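Local coordinates for protein citrate synthase (Metallosphaera sedula, PDB 6ABW) that probably catalyses the condensation of acetyl-CoA with oxaloacetate and water to give citrate and free CoA, a step of the tricarboxylic acid cycle, at residues T28-I33 with V358-E363; G43-E48 with G66-K71; E58-M63 with R350-T355; I190-H195 with S344-S349. All blocks are in the same frame, centred on the assembly; numbering follows the deposited sequence.

Interaction 1. Residues T28-I33 with V358-E363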
loop_
_atom_site.group_PDB
_atom_site.type_symbol
_atom_site.label_atom_id
_atom_site.label_comp_id
_atom_site.label_asym_id
_atom_site.label_seq_id
_atom_site.Cartn_x
_atom_site.Cartn_y
_atom_site.Cartn_z
ATOM N N THR A 28 22.309 -1.979 -0.886
ATOM C CA THR A 28 22.092 -0.680 -1.439
ATOM C C THR A 28 23.387 0.050 -1.672
ATOM O O THR A 28 24.344 -0.189 -0.961
ATOM C CB THR A 28 21.107 0.189 -0.544
ATOM O OG1 THR A 28 20.742 1.344 -1.261
ATOM C CG2 THR A 28 21.754 0.657 0.781
ATOM N N SER A 29 23.377 0.946 -2.649
ATOM C CA SER A 29 24.435 1.911 -2.903
ATOM C C SER A 29 23.994 3.330 -2.642
ATOM O O SER A 29 24.714 4.264 -2.908
ATOM C CB SER A 29 24.945 1.799 -4.355
ATOM O OG SER A 29 25.409 0.499 -4.536
ATOM N N LEU A 30 22.850 3.492 -2.006
ATOM C CA LEU A 30 22.229 4.783 -1.841
ATOM C C LEU A 30 22.738 5.535 -0.626
ATOM O O LEU A 30 23.147 6.705 -0.754
ATOM C CB LEU A 30 20.696 4.636 -1.733
ATOM C CG LEU A 30 19.971 4.120 -3.008
ATOM C CD1 LEU A 30 18.479 3.829 -2.699
ATOM C CD2 LEU A 30 20.120 5.078 -4.182
ATOM N N THR A 31 22.645 4.900 0.539
ATOM C CA THR A 31 22.749 5.618 1.800
ATOM C C THR A 31 23.643 4.824 2.733
ATOM O O THR A 31 23.420 3.608 2.914
ATOM C CB THR A 31 21.348 5.800 2.452
ATOM O OG1 THR A 31 20.499 6.452 1.495
ATOM C CG2 THR A 31 21.401 6.654 3.559
ATOM N N TYR A 32 24.658 5.512 3.233
ATOM C CA TYR A 32 25.582 4.950 4.245
ATOM C C TYR A 32 25.358 5.669 5.578
ATOM O O TYR A 32 25.327 6.883 5.631
ATOM C CB TYR A 32 27.022 5.153 3.767
ATOM C CG TYR A 32 28.061 4.787 4.800
ATOM C CD1 TYR A 32 28.309 3.456 5.096
ATOM C CD2 TYR A 32 28.764 5.785 5.471
ATOM C CE1 TYR A 32 29.216 3.110 6.074
ATOM C CE2 TYR A 32 29.732 5.438 6.440
ATOM C CZ TYR A 32 29.943 4.099 6.694
ATOM O OH TYR A 32 30.839 3.683 7.655
ATOM N N ILE A 33 25.260 4.908 6.656
ATOM C CA ILE A 33 25.074 5.466 7.991
ATOM C C ILE A 33 26.110 4.876 8.913
ATOM O O ILE A 33 26.261 3.654 8.918
ATOM C CB ILE A 33 23.657 5.171 8.556
ATOM C CG1 ILE A 33 22.603 5.766 7.654
ATOM C CG2 ILE A 33 23.511 5.792 9.931
ATOM C CD1 ILE A 33 21.230 5.178 7.853
ATOM N N VAL A 358 13.226 1.062 -4.737
ATOM C CA VAL A 358 12.484 0.086 -5.477
ATOM C C VAL A 358 13.151 -0.152 -6.846
ATOM O O VAL A 358 13.198 -1.304 -7.268
ATOM C CB VAL A 358 10.971 0.328 -5.621
ATOM C CG1 VAL A 358 10.343 0.278 -4.214
ATOM C CG2 VAL A 358 10.615 1.603 -6.320
ATOM N N ILE A 359 13.714 0.880 -7.450
ATOM C CA ILE A 359 14.381 0.745 -8.757
ATOM C C ILE A 359 15.590 -0.157 -8.570
ATOM O O ILE A 359 15.770 -1.094 -9.314
ATOM C CB ILE A 359 14.743 2.059 -9.388
ATOM C CG1 ILE A 359 13.507 2.803 -9.803
ATOM C CG2 ILE A 359 15.713 1.861 -10.598
ATOM C CD1 ILE A 359 13.721 4.194 -10.217
ATOM N N GLU A 360 16.369 0.077 -7.518
ATOM C CA GLU A 360 17.534 -0.786 -7.194
ATOM C C GLU A 360 17.123 -2.199 -6.993
ATOM O O GLU A 360 17.753 -3.158 -7.515
ATOM C CB GLU A 360 18.202 -0.348 -5.893
ATOM C CG GLU A 360 19.513 0.325 -5.978
ATOM C CD GLU A 360 20.179 0.497 -4.569
ATOM O OE1 GLU A 360 21.397 0.782 -4.593
ATOM O OE2 GLU A 360 19.501 0.351 -3.481
ATOM N N TYR A 361 16.040 -2.378 -6.232
ATOM C CA TYR A 361 15.543 -3.687 -5.942
ATOM C C TYR A 361 15.043 -4.457 -7.174
ATOM O O TYR A 361 15.406 -5.635 -7.350
ATOM C CB TYR A 361 14.475 -3.617 -4.838
ATOM C CG TYR A 361 14.011 -4.961 -4.391
ATOM C CD1 TYR A 361 14.746 -5.711 -3.481
ATOM C CD2 TYR A 361 12.842 -5.482 -4.899
ATOM C CE1 TYR A 361 14.284 -6.967 -3.065
ATOM C CE2 TYR A 361 12.383 -6.728 -4.527
ATOM C CZ TYR A 361 13.094 -7.480 -3.604
ATOM O OH TYR A 361 12.575 -8.743 -3.273
ATOM N N VAL A 362 14.224 -3.824 -8.003
ATOM C CA VAL A 362 13.634 -4.495 -9.150
ATOM C C VAL A 362 14.790 -4.811 -10.143
ATOM O O VAL A 362 14.813 -5.917 -10.733
ATOM C CB VAL A 362 12.549 -3.649 -9.829
ATOM C CG1 VAL A 362 12.151 -4.213 -11.151
ATOM C CG2 VAL A 362 11.266 -3.524 -8.931
ATOM N N GLU A 363 15.697 -3.854 -10.339
ATOM C CA GLU A 363 16.713 -4.020 -11.418
ATOM C C GLU A 363 17.766 -5.029 -11.036
ATOM O O GLU A 363 18.309 -5.669 -11.894
ATOM C CB GLU A 363 17.305 -2.695 -11.831
ATOM C CG GLU A 363 16.344 -1.840 -12.597
ATOM C CD GLU A 363 16.966 -0.548 -13.121
ATOM O OE1 GLU A 363 18.236 -0.384 -12.913
ATOM O OE2 GLU A 363 16.255 0.348 -13.716
#
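The carboxylate of E360 reaches out from helix 342-365 and fastens the turn that joins two short strands near the N-terminus. OE2 of E360 accepts a hydrogen bond from T28 OG1, 2.7 Å away, while OE1 of E360 accepts the backbone N-H of S29 at 2.8 Å, a nearly straight bond with an N-H...O angle of 167°. Each oxygen uses its syn lone pair, so the carboxylate meets the turn with the inner sides of both oxygens. With OG1 opposite the backbone N about CA-CB (chi1 -169°), the T28 hydroxyl sits where it can donate to E360 OE2 and accept from L30 N at 3.1 Å, an ST turn.

The contact is tight on the side of T28 and L30, both buried, which meet the carboxylate through T28 OG1 and through CG and CD1 of L30. S29 is partly exposed and looser: its backbone N is bonded, but its side chain adds only a distant CB. A salt bridge from K26 to OE2 adds a positive charge that probably helps keep the carboxylate ionised. A glutamine here would probably leave K26 without its countercharge and, with an amide nitrogen replacing one oxygen, cost the turn one of its two acceptors.

T28 also pairs in a parallel ladder with a strand of the second subunit, so the sheet continues across the interface. The arrangement is an ST turn whose hydroxyl and following N-H are both held by one helix-borne carboxylate, at the dimer interface of this largely helical citrate synthase fold.

Interaction 2. Residues G43-E48 with G66-K71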
loop_
_atom_site.group_PDB
_atom_site.type_symbol
_atom_site.label_atom_id
_atom_site.label_comp_id
_atom_site.label_asym_id
_atom_site.label_seq_id
_atom_site.Cartn_x
_atom_site.Cartn_y
_atom_site.Cartn_z
ATOM N N GLY A 43 25.391 8.110 -1.611
ATOM C CA GLY A 43 26.229 7.798 -2.756
ATOM C C GLY A 43 27.700 8.240 -2.539
ATOM O O GLY A 43 28.368 8.685 -3.473
ATOM N N GLY A 44 28.122 8.214 -1.294
ATOM C CA GLY A 44 29.491 8.584 -0.856
ATOM C C GLY A 44 29.701 10.029 -0.475
ATOM O O GLY A 44 30.784 10.392 0.065
ATOM N N TYR A 45 28.686 10.880 -0.697
ATOM C CA TYR A 45 28.784 12.254 -0.418
ATOM C C TYR A 45 28.150 12.573 0.963
ATOM O O TYR A 45 27.002 12.186 1.226
ATOM C CB TYR A 45 28.080 13.082 -1.492
ATOM C CG TYR A 45 28.683 12.962 -2.847
ATOM C CD1 TYR A 45 29.931 13.557 -3.107
ATOM C CD2 TYR A 45 28.040 12.301 -3.881
ATOM C CE1 TYR A 45 30.485 13.527 -4.354
ATOM C CE2 TYR A 45 28.587 12.276 -5.163
ATOM C CZ TYR A 45 29.845 12.870 -5.368
ATOM O OH TYR A 45 30.426 12.866 -6.621
ATOM N N ASP A 46 28.909 13.226 1.842
ATOM C CA ASP A 46 28.436 13.564 3.184
ATOM C C ASP A 46 27.219 14.455 3.070
ATOM O O ASP A 46 27.180 15.378 2.262
ATOM C CB ASP A 46 29.533 14.289 3.961
ATOM C CG ASP A 46 30.548 13.344 4.596
ATOM O OD1 ASP A 46 30.181 12.430 5.393
ATOM O OD2 ASP A 46 31.760 13.528 4.346
ATOM N N ILE A 47 26.251 14.227 3.934
ATOM C CA ILE A 47 25.001 15.021 3.860
ATOM C C ILE A 47 25.244 16.505 4.000
ATOM O O ILE A 47 24.597 17.282 3.305
ATOM C CB ILE A 47 23.946 14.518 4.905
ATOM C CG1 ILE A 47 22.631 15.226 4.742
ATOM C CG2 ILE A 47 24.403 14.659 6.328
ATOM C CD1 ILE A 47 21.826 14.767 3.541
ATOM N N GLU A 48 26.166 16.926 4.859
ATOM C CA GLU A 48 26.474 18.359 5.040
ATOM C C GLU A 48 26.945 19.023 3.727
ATOM O O GLU A 48 26.549 20.161 3.404
ATOM C CB GLU A 48 27.486 18.521 6.214
ATOM C CG GLU A 48 27.595 20.000 6.589
ATOM C CD GLU A 48 28.661 20.324 7.636
ATOM O OE1 GLU A 48 29.092 19.391 8.355
ATOM O OE2 GLU A 48 29.062 21.531 7.704
ATOM N N GLY A 66 23.256 7.649 -9.666
ATOM C CA GLY A 66 24.504 7.225 -9.008
ATOM C C GLY A 66 25.617 8.259 -8.970
ATOM O O GLY A 66 26.635 7.989 -8.335
ATOM N N ASP A 67 25.417 9.426 -9.578
ATOM C CA ASP A 67 26.357 10.526 -9.516
ATOM C C ASP A 67 25.667 11.814 -9.599
ATOM O O ASP A 67 24.559 11.892 -10.113
ATOM C CB ASP A 67 27.268 10.486 -10.732
ATOM C CG ASP A 67 28.415 9.550 -10.551
ATOM O OD1 ASP A 67 29.364 9.881 -9.747
ATOM O OD2 ASP A 67 28.384 8.523 -11.251
ATOM N N LEU A 68 26.354 12.876 -9.166
ATOM C CA LEU A 68 25.895 14.208 -9.316
ATOM C C LEU A 68 25.911 14.564 -10.800
ATOM O O LEU A 68 26.703 14.015 -11.544
ATOM C CB LEU A 68 26.708 15.214 -8.530
ATOM C CG LEU A 68 26.567 15.008 -7.014
ATOM C CD1 LEU A 68 27.685 15.669 -6.273
ATOM C CD2 LEU A 68 25.210 15.530 -6.559
ATOM N N PRO A 69 24.958 15.394 -11.244
ATOM C CA PRO A 69 24.857 15.564 -12.677
ATOM C C PRO A 69 25.819 16.588 -13.263
ATOM O O PRO A 69 26.157 17.586 -12.616
ATOM C CB PRO A 69 23.427 16.126 -12.846
ATOM C CG PRO A 69 23.190 16.901 -11.574
ATOM C CD PRO A 69 23.913 16.102 -10.526
ATOM N N THR A 70 26.119 16.418 -14.563
ATOM C CA THR A 70 26.660 17.513 -15.369
ATOM C C THR A 70 25.642 18.565 -15.643
ATOM O O THR A 70 24.426 18.327 -15.455
ATOM C CB THR A 70 27.133 17.007 -16.742
ATOM O OG1 THR A 70 26.024 16.496 -17.486
ATOM C CG2 THR A 70 28.105 15.910 -16.589
ATOM N N LYS A 71 26.091 19.724 -16.127
ATOM C CA LYS A 71 25.162 20.802 -16.548
ATOM C C LYS A 71 24.032 20.302 -17.469
ATOM O O LYS A 71 22.870 20.655 -17.297
ATOM C CB LYS A 71 25.895 21.893 -17.310
ATOM C CG LYS A 71 26.605 22.943 -16.495
ATOM C CD LYS A 71 27.402 23.865 -17.434
ATOM C CE LYS A 71 28.566 24.535 -16.718
ATOM N NZ LYS A 71 28.064 25.509 -15.706
HETATM O O HOH W 1 28.979 12.079 -8.691
#
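Y45 lays one face of its ring under the tip of L68, and a single water joins its hydroxyl to the loop that carries L68. The tyrosine can be followed outward. From CB, which points toward the 66-71 loop, the chain leaves with CG anti to the carbonyl carbon (chi1 -64°), directing the ring to L68. CD2 is the first ring atom to feel the leucine, with L68 CD1 at 4.1 Å. Farther along, CE2 meets both CD1 and CG of L68, CE1 lies near CD1 from the other side of the ring, and CZ makes the closest approach, 3.6 Å from L68 CD1. The methyl sits over the face rather than at the edge: it is 3.8 Å from the ring centroid and 20° off the normal, a CH-pi contact displaced toward the hydroxyl end of the ring.

At the tip, Y45 OH is also near L68 CD1 and lies 2.6 Å from a water in the plane of the ring. That water donates to D67 OD1 at 2.5 Å and accepts from L68 N at 2.8 Å, so it connects the phenol to a side chain and a backbone N-H of the loop. Y45 OH itself stays 4.5 Å from D67 OD1, which makes the water the link between them.

D67 OD1 has a second partner in a salt bridge with R381 of the second subunit, whose D382 packs on Y45. Within the chain, L62 of helix 56-65 touches both Y45 and L68. The whole is a CH-pi contact with a water-bridged phenol, joining an edge strand of the three-stranded antiparallel sheet to an interhelical loop beside the dimer interface.

Interaction 3. Residues E58-M63 with R350-T355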
loop_
_atom_site.group_PDB
_atom_site.type_symbol
_atom_site.label_atom_id
_atom_site.label_comp_id
_atom_site.label_asym_id
_atom_site.label_seq_id
_atom_site.Cartn_x
_atom_site.Cartn_y
_atom_site.Cartn_z
ATOM N N GLU A 58 19.816 18.030 -7.929
ATOM C CA GLU A 58 21.065 17.300 -7.996
ATOM C C GLU A 58 21.099 16.035 -7.191
ATOM O O GLU A 58 21.622 15.055 -7.636
ATOM C CB GLU A 58 22.268 18.222 -7.648
ATOM C CG GLU A 58 22.547 19.290 -8.711
ATOM C CD GLU A 58 23.553 20.369 -8.236
ATOM O OE1 GLU A 58 24.749 20.293 -8.656
ATOM O OE2 GLU A 58 23.197 21.239 -7.378
ATOM N N VAL A 59 20.472 16.044 -6.015
ATOM C CA VAL A 59 20.386 14.868 -5.225
ATOM C C VAL A 59 19.385 13.829 -5.822
ATOM O O VAL A 59 19.619 12.640 -5.732
ATOM C CB VAL A 59 20.055 15.236 -3.723
ATOM C CG1 VAL A 59 19.723 14.000 -2.927
ATOM C CG2 VAL A 59 21.199 15.965 -3.068
ATOM N N VAL A 60 18.320 14.296 -6.461
ATOM C CA VAL A 60 17.459 13.386 -7.219
ATOM C C VAL A 60 18.289 12.613 -8.262
ATOM O O VAL A 60 18.257 11.410 -8.343
ATOM C CB VAL A 60 16.368 14.183 -7.915
ATOM C CG1 VAL A 60 15.593 13.297 -8.871
ATOM C CG2 VAL A 60 15.380 14.764 -6.885
ATOM N N HIS A 61 19.125 13.350 -9.012
ATOM C CA HIS A 61 20.013 12.715 -10.010
ATOM C C HIS A 61 21.001 11.758 -9.376
ATOM O O HIS A 61 21.175 10.651 -9.859
ATOM C CB HIS A 61 20.687 13.815 -10.860
ATOM C CG HIS A 61 21.367 13.295 -12.076
ATOM N ND1 HIS A 61 22.506 12.530 -12.028
ATOM C CD2 HIS A 61 20.963 13.291 -13.377
ATOM C CE1 HIS A 61 22.822 12.129 -13.247
ATOM N NE2 HIS A 61 21.893 12.570 -14.082
ATOM N N LEU A 62 21.592 12.114 -8.242
ATOM C CA LEU A 62 22.488 11.226 -7.528
ATOM C C LEU A 62 21.861 9.943 -7.076
ATOM O O LEU A 62 22.447 8.880 -7.219
ATOM C CB LEU A 62 23.074 11.998 -6.316
ATOM C CG LEU A 62 23.908 11.244 -5.322
ATOM C CD1 LEU A 62 25.189 10.801 -6.026
ATOM C CD2 LEU A 62 24.160 12.170 -4.107
ATOM N N MET A 63 20.673 10.019 -6.489
ATOM C CA MET A 63 19.988 8.832 -6.023
ATOM C C MET A 63 19.491 7.930 -7.130
ATOM O O MET A 63 19.517 6.734 -7.008
ATOM C CB MET A 63 18.839 9.223 -5.131
ATOM C CG MET A 63 19.318 9.902 -3.871
ATOM S SD MET A 63 18.470 9.105 -2.499
ATOM C CE MET A 63 19.920 8.476 -1.638
ATOM N N ARG A 350 10.932 11.931 1.000
ATOM C CA ARG A 350 11.211 10.509 1.011
ATOM C C ARG A 350 10.716 9.776 -0.265
ATOM O O ARG A 350 11.216 8.695 -0.547
ATOM C CB ARG A 350 10.677 9.874 2.301
ATOM C CG ARG A 350 10.938 8.395 2.533
ATOM C CD ARG A 350 12.424 8.066 2.544
ATOM N NE ARG A 350 13.173 8.889 3.493
ATOM C CZ ARG A 350 13.482 8.569 4.774
ATOM N NH1 ARG A 350 13.225 7.369 5.279
ATOM N NH2 ARG A 350 14.112 9.426 5.547
ATOM N N THR A 351 9.854 10.394 -1.071
ATOM C CA THR A 351 9.532 9.790 -2.369
ATOM C C THR A 351 10.787 9.507 -3.186
ATOM O O THR A 351 10.822 8.484 -3.884
ATOM C CB THR A 351 8.539 10.598 -3.254
ATOM O OG1 THR A 351 9.094 11.892 -3.563
ATOM C CG2 THR A 351 7.207 10.704 -2.560
ATOM N N LEU A 352 11.877 10.308 -2.965
ATOM C CA LEU A 352 13.079 10.060 -3.674
ATOM C C LEU A 352 13.706 8.786 -3.227
ATOM O O LEU A 352 14.017 7.967 -4.085
ATOM C CB LEU A 352 14.060 11.196 -3.526
ATOM C CG LEU A 352 15.402 11.013 -4.225
ATOM C CD1 LEU A 352 15.184 10.761 -5.712
ATOM C CD2 LEU A 352 16.329 12.255 -4.054
ATOM N N GLY A 353 13.863 8.593 -1.923
ATOM C CA GLY A 353 14.392 7.335 -1.388
ATOM C C GLY A 353 13.529 6.118 -1.689
ATOM O O GLY A 353 14.055 5.078 -2.087
ATOM N N TRP A 354 12.200 6.252 -1.600
ATOM C CA TRP A 354 11.316 5.139 -1.968
ATOM C C TRP A 354 11.478 4.678 -3.423
ATOM O O TRP A 354 11.685 3.510 -3.678
ATOM C CB TRP A 354 9.842 5.504 -1.695
ATOM C CG TRP A 354 9.479 5.673 -0.250
ATOM C CD1 TRP A 354 10.031 5.056 0.828
ATOM C CD2 TRP A 354 8.420 6.502 0.262
ATOM N NE1 TRP A 354 9.389 5.459 1.970
ATOM C CE2 TRP A 354 8.374 6.321 1.644
ATOM C CE3 TRP A 354 7.484 7.334 -0.336
ATOM C CZ2 TRP A 354 7.528 7.030 2.443
ATOM C CZ3 TRP A 354 6.621 8.014 0.464
ATOM C CH2 TRP A 354 6.628 7.854 1.825
ATOM N N THR A 355 11.467 5.609 -4.339
ATOM C CA THR A 355 11.561 5.293 -5.745
ATOM C C THR A 355 12.975 4.736 -6.044
ATOM O O THR A 355 13.136 3.714 -6.769
ATOM C CB THR A 355 11.289 6.457 -6.651
ATOM O OG1 THR A 355 12.160 7.580 -6.389
ATOM C CG2 THR A 355 9.850 6.897 -6.654
#
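Helices 56-65 and 342-365 run nearly parallel where they meet, the axes of their short segments inclined by 14° and 10.1 Å apart at closest approach. This is parallel helix-helix packing within the predominantly helical citrate synthase fold, and all four touching residues are buried. The backbones come nearest at V60 and L352, whose CA atoms are 6.5 Å apart.

One side chain carries the contact from the 350-355 side. L352 points toward the other helix, its CG turned directly away from the backbone N (chi1 179°), and its forked end enters between V59, V60 and M63. CD1 meets V60 and M63, lying against the CA of V60 and the CB of M63, while CD2 meets all three residues, reaching V59 CG1 at 4.0 Å and V60 CG2 at 3.9 Å. V59 crosses the leucine at about a right angle; V60 and M63 run at a slant to it.

M63 adds the third neighbour. Its chi1 sets CG beside the leucine, 3.8 Å from L352 CD2, and the bend at chi2 (-132°) turns SD back to it, 4.0 Å from L352 CG.

On its far side helix 342-365 is covered by other helices, with W354 against helix 214-225 and T351 against helix 128-151. The leucine also touches main chain, for L352 CD2 stands 3.5 Å from V60 CA and 3.7 Å from V59 O.

Interaction 4. Residues I190-H195 with S344-S349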
loop_
_atom_site.group_PDB
_atom_site.type_symbol
_atom_site.label_atom_id
_atom_site.label_comp_id
_atom_site.label_asym_id
_atom_site.label_seq_id
_atom_site.Cartn_x
_atom_site.Cartn_y
_atom_site.Cartn_z
ATOM N N ILE A 190 16.458 17.604 0.822
ATOM C CA ILE A 190 17.646 16.711 0.796
ATOM C C ILE A 190 17.773 15.893 2.084
ATOM O O ILE A 190 18.069 14.677 2.050
ATOM C CB ILE A 190 18.941 17.543 0.582
ATOM C CG1 ILE A 190 18.941 18.174 -0.849
ATOM C CG2 ILE A 190 20.175 16.658 0.766
ATOM C CD1 ILE A 190 19.956 19.283 -1.012
ATOM N N LEU A 191 17.510 16.556 3.212
ATOM C CA LEU A 191 17.761 15.954 4.525
ATOM C C LEU A 191 16.931 14.704 4.799
ATOM O O LEU A 191 17.378 13.762 5.449
ATOM C CB LEU A 191 17.562 17.005 5.633
ATOM C CG LEU A 191 18.650 18.087 5.804
ATOM C CD1 LEU A 191 18.268 19.268 6.673
ATOM C CD2 LEU A 191 19.957 17.464 6.311
ATOM N N TYR A 192 15.680 14.720 4.354
ATOM C CA TYR A 192 14.751 13.658 4.564
ATOM C C TYR A 192 14.683 12.605 3.426
ATOM O O TYR A 192 13.860 11.678 3.505
ATOM C CB TYR A 192 13.359 14.249 4.901
ATOM C CG TYR A 192 13.016 14.536 6.347
ATOM C CD1 TYR A 192 13.471 13.703 7.403
ATOM C CD2 TYR A 192 12.135 15.543 6.685
ATOM C CE1 TYR A 192 13.048 13.892 8.690
ATOM C CE2 TYR A 192 11.726 15.741 7.987
ATOM C CZ TYR A 192 12.199 14.901 9.006
ATOM O OH TYR A 192 11.745 15.071 10.323
ATOM N N ALA A 193 15.589 12.707 2.411
ATOM C CA ALA A 193 15.411 11.949 1.189
ATOM C C ALA A 193 15.498 10.450 1.423
ATOM O O ALA A 193 14.735 9.722 0.804
ATOM C CB ALA A 193 16.346 12.381 0.085
ATOM N N ASP A 194 16.431 9.953 2.241
ATOM C CA ASP A 194 16.517 8.542 2.480
ATOM C C ASP A 194 17.210 8.234 3.811
ATOM O O ASP A 194 18.105 8.984 4.189
ATOM C CB ASP A 194 17.354 7.807 1.404
ATOM C CG ASP A 194 17.115 6.281 1.478
ATOM O OD1 ASP A 194 15.909 5.825 1.622
ATOM O OD2 ASP A 194 18.099 5.509 1.524
ATOM N N HIS A 195 16.787 7.173 4.483
ATOM C CA HIS A 195 17.467 6.742 5.720
ATOM C C HIS A 195 16.974 5.382 6.181
ATOM O O HIS A 195 15.753 5.222 6.462
ATOM C CB HIS A 195 17.176 7.734 6.837
ATOM C CG HIS A 195 18.248 7.862 7.873
ATOM N ND1 HIS A 195 18.158 7.247 9.099
ATOM C CD2 HIS A 195 19.405 8.544 7.870
ATOM C CE1 HIS A 195 19.259 7.518 9.781
ATOM N NE2 HIS A 195 20.029 8.294 9.062
ATOM N N SER A 344 3.611 14.767 5.849
ATOM C CA SER A 344 3.455 14.882 4.399
ATOM C C SER A 344 4.679 15.517 3.739
ATOM O O SER A 344 5.069 15.128 2.615
ATOM C CB SER A 344 2.164 15.661 4.032
ATOM O OG SER A 344 1.055 14.875 4.357
ATOM N N LEU A 345 5.327 16.456 4.445
ATOM C CA LEU A 345 6.553 17.102 3.963
ATOM C C LEU A 345 7.725 16.149 4.002
ATOM O O LEU A 345 8.536 16.102 3.081
ATOM C CB LEU A 345 6.860 18.406 4.704
ATOM C CG LEU A 345 5.793 19.462 4.499
ATOM C CD1 LEU A 345 5.855 20.489 5.645
ATOM C CD2 LEU A 345 6.040 20.113 3.139
ATOM N N PHE A 346 7.799 15.355 5.061
ATOM C CA PHE A 346 8.687 14.212 5.098
ATOM C C PHE A 346 8.464 13.321 3.864
ATOM O O PHE A 346 9.440 12.906 3.175
ATOM C CB PHE A 346 8.501 13.399 6.426
ATOM C CG PHE A 346 9.141 12.046 6.422
ATOM C CD1 PHE A 346 10.466 11.890 6.849
ATOM C CD2 PHE A 346 8.471 10.957 5.967
ATOM C CE1 PHE A 346 11.059 10.638 6.844
ATOM C CE2 PHE A 346 9.070 9.699 5.902
ATOM C CZ PHE A 346 10.375 9.545 6.316
ATOM N N ALA A 347 7.213 12.954 3.620
ATOM C CA ALA A 347 6.879 12.035 2.536
ATOM C C ALA A 347 7.314 12.618 1.169
ATOM O O ALA A 347 7.778 11.903 0.311
ATOM C CB ALA A 347 5.391 11.706 2.532
ATOM N N LEU A 348 7.065 13.911 0.969
ATOM C CA LEU A 348 7.515 14.613 -0.250
ATOM C C LEU A 348 9.016 14.336 -0.565
ATOM O O LEU A 348 9.391 13.918 -1.654
ATOM C CB LEU A 348 7.255 16.102 -0.139
ATOM C CG LEU A 348 7.745 16.959 -1.326
ATOM C CD1 LEU A 348 7.273 16.551 -2.696
ATOM C CD2 LEU A 348 7.441 18.446 -1.066
ATOM N N SER A 349 9.839 14.519 0.459
ATOM C CA SER A 349 11.254 14.246 0.385
ATOM C C SER A 349 11.573 12.760 0.179
ATOM O O SER A 349 12.370 12.369 -0.713
ATOM C CB SER A 349 11.824 14.737 1.710
ATOM O OG SER A 349 13.188 14.397 1.773
#
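The aromatic contact comes first: F346 turns an edge to the face of Y192. The ring centroids are 5.0 Å apart and the planes meet at 76°, a T-shaped pair. CD1 of F346 does the touching, over the face of the tyrosine ring but offset toward its rim, 3.6 Å from Y192 CD1. The first torsion of F346 (chi1 167°) swings the ring out from the helix and brings CD1 over Y192.

Close approach of main chain and first side-chain atoms is the second element. A193 and S349 bring their CA atoms to 4.8 Å, and S349 CB lies 3.6 Å from Y192 CB. The S349 hydroxyl is bonded to the carbonyl of L189, in the last turn of helix 179-191.

Polar bonds lie at the far end of the tyrosine, where OH is hydrogen-bonded to D325, a predicted active-site residue, and to S328. A phenylalanine in its place would probably leave D325 and S328 without this hydroxyl partner.

The arrangement thus places a T-shaped aromatic pair beside the predicted active-site aspartate of a citrate synthase, with the Y192 hydroxyl bonded to it from the second shell.

How the interactions relate
Helix 342-365 carries three contacts: interaction 4 on its early turns, interaction 3 on the middle and interaction 1 on the later part. Interactions 3 and 4 are nearest, centres 9 Å apart, and R350 NE hydrogen-bonds Y192 O (2.9 Å). At and beside the N-terminal sheet, further hydrogen bonds join L30 O to G43 N (2.8 Å) between interactions 1 and 2, and T31 OG1 to D194 OD2 (2.6 Å) between 1 and 4. Another, H61 ND1 with D67 O, connects 2 and 3. Interactions 1 to 3 touch the second subunit; interaction 4 adjoins the predicted active site, the Y192 side chain about 3 Å from that of D325 and the F346 side chain about 10 Å from bound acetyl-CoA.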